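Local coordinates for protein beta sliding clamp (Borrelia burgdorferi, PDB 6DJ8) that forms a ring-shaped head-to-tail homodimer around DNA and tethers DNA polymerases and other proteins to it, giving them processivity, at the interface of chains A and B. Coordinates in Å, arbitrary orientation; residue numbers count along the deposited sequence, not the author numbering. Chains: chain A/B, Beta sliding clamp.

The interface of chains A and B. Residues chain A 92-93, 95, 126-127; chain B 297, 325-328.
A:His126 and B:Glu327 pair edge to edge where the N-terminal domain of one beta sliding clamp subunit meets the C-terminal domain of the other, closing the ring at one of its two symmetric head-to-tail joints. Strand 126-130 of chain A runs antiparallel to strand 325-331 of chain B, so that a beta-sheet continues across the boundary. Two backbone bonds tie the pair: A:His126 N donates to B:Glu327 O at 2.9 Å, and B:Glu327 N to A:His126 O at 2.8 Å. Their side chains touch where A:His126 CB lies 3.8 Å from the carboxylate oxygen B:Glu327 OE1. The other oxygen, B:Glu327 OE2, forms a salt bridge at 3.3 Å with B:Lys325 NZ of its own strand, weak as a hydrogen bond.

A:Leu127 forms the next antiparallel beta bridge, with B:Gly326, and its isobutyl group, CG anti to the carbonyl carbon (chi1 -43°), fills the apolar side of the seam. A:Leu127 CD1 meets the phenol oxygen B:Tyr297 OH at 3.3 Å. A:Leu127 CD2 rests in the angle where two ring rims converge, 3.7 Å from B:Tyr297 CE1. The other rim is that of B:Phe328, whose CZ is 3.8 Å from A:Leu127 CD2. Leucine and tyrosine side chains cross at about a right angle. B:Gly326 CA sits beside the leucine, over the rim of the same B:Tyr297 face. The rings of B:Phe328 and A:Phe93 stand nearly perpendicular, the CE2-CZ rim of B:Phe328 meeting the A:Phe93 edge, with B:Phe328 CE2 3.5 Å from A:Phe93 CE1. A:Leu127 CG lies over a face of A:Phe93, toward its rim, joining leucine and both phenylalanines in one hydrophobic cluster. A:Ala92 CB, at the end of helix 83-92, adds a looser contact with the B:Tyr297 rim.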
# COMPACT_ATOMS: atom_id res chain seq x y z
N ALA A 92 -17.99 -1.31 10.23
CA ALA A 92 -17.98 -0.85 11.61
C ALA A 92 -18.61 -1.89 12.53
O ALA A 92 -18.14 -2.08 13.65
CB ALA A 92 -18.72 0.49 11.71
N PHE A 93 -19.61 -2.62 12.04
CA PHE A 93 -20.32 -3.62 12.82
C PHE A 93 -19.90 -5.05 12.48
O PHE A 93 -20.64 -5.99 12.77
CB PHE A 93 -21.83 -3.42 12.64
CG PHE A 93 -22.45 -2.47 13.67
CD1 PHE A 93 -21.64 -1.71 14.50
CD2 PHE A 93 -23.83 -2.36 13.80
CE1 PHE A 93 -22.20 -0.85 15.46
CE2 PHE A 93 -24.40 -1.50 14.75
CZ PHE A 93 -23.58 -0.74 15.59
N PHE A 95 -18.13 -7.01 14.03
CA PHE A 95 -18.04 -7.94 15.15
C PHE A 95 -19.39 -8.54 15.53
O PHE A 95 -19.45 -9.37 16.45
CB PHE A 95 -17.36 -7.28 16.39
CG PHE A 95 -18.11 -6.11 16.97
CD1 PHE A 95 -18.15 -4.90 16.31
CD2 PHE A 95 -18.73 -6.21 18.20
CE1 PHE A 95 -18.82 -3.80 16.85
CE2 PHE A 95 -19.40 -5.11 18.75
CZ PHE A 95 -19.44 -3.91 18.07
N HIS A 126 -24.88 1.71 17.93
CA HIS A 126 -25.89 2.19 17.00
C HIS A 126 -25.23 3.06 15.94
O HIS A 126 -24.37 3.89 16.26
CB HIS A 126 -26.97 2.98 17.75
CG HIS A 126 -28.18 3.28 16.92
ND1 HIS A 126 -29.28 2.44 16.88
CD2 HIS A 126 -28.48 4.33 16.13
CE1 HIS A 126 -30.20 2.97 16.08
NE2 HIS A 126 -29.74 4.11 15.62
N LEU A 127 -25.66 2.88 14.70
CA LEU A 127 -25.20 3.68 13.57
C LEU A 127 -26.40 4.32 12.89
O LEU A 127 -27.47 3.72 12.82
CB LEU A 127 -24.45 2.83 12.54
CG LEU A 127 -23.45 1.79 13.03
CD1 LEU A 127 -22.91 0.95 11.84
CD2 LEU A 127 -22.28 2.46 13.79
N TYR B 297 -16.80 7.36 11.67
CA TYR B 297 -17.86 8.34 11.86
C TYR B 297 -17.32 9.67 12.39
O TYR B 297 -18.12 10.54 12.79
CB TYR B 297 -18.94 7.78 12.80
CG TYR B 297 -19.73 6.67 12.13
CD1 TYR B 297 -19.28 5.35 12.17
CD2 TYR B 297 -20.89 6.95 11.43
CE1 TYR B 297 -19.98 4.33 11.52
CE2 TYR B 297 -21.59 5.94 10.77
CZ TYR B 297 -21.14 4.64 10.83
OH TYR B 297 -21.85 3.66 10.20
N LYS B 325 -24.03 9.25 12.13
CA LYS B 325 -23.65 9.12 13.53
C LYS B 325 -23.29 7.67 13.85
O LYS B 325 -23.95 6.74 13.39
CB LYS B 325 -24.81 9.61 14.41
CG LYS B 325 -24.68 9.43 15.91
CD LYS B 325 -25.75 10.26 16.62
CE LYS B 325 -26.73 9.39 17.38
NZ LYS B 325 -27.45 10.18 18.46
N GLY B 326 -22.22 7.49 14.62
CA GLY B 326 -21.88 6.18 15.14
C GLY B 326 -21.61 6.22 16.63
O GLY B 326 -20.80 7.03 17.09
N GLU B 327 -22.27 5.35 17.39
CA GLU B 327 -22.17 5.33 18.84
C GLU B 327 -21.75 3.94 19.28
O GLU B 327 -22.39 2.95 18.91
CB GLU B 327 -23.50 5.68 19.51
CG GLU B 327 -24.09 6.99 19.07
CD GLU B 327 -25.49 7.20 19.62
OE1 GLU B 327 -26.39 6.38 19.30
OE2 GLU B 327 -25.69 8.17 20.37
N PHE B 328 -20.67 3.86 20.06
CA PHE B 328 -20.18 2.61 20.62
C PHE B 328 -20.00 2.73 22.13
O PHE B 328 -19.64 3.79 22.65
CB PHE B 328 -18.86 2.23 19.97
CG PHE B 328 -18.98 1.97 18.49
CD1 PHE B 328 -19.01 3.02 17.59
CD2 PHE B 328 -19.04 0.68 18.01
CE1 PHE B 328 -19.12 2.78 16.21
CE2 PHE B 328 -19.15 0.43 16.64
CZ PHE B 328 -19.19 1.48 15.75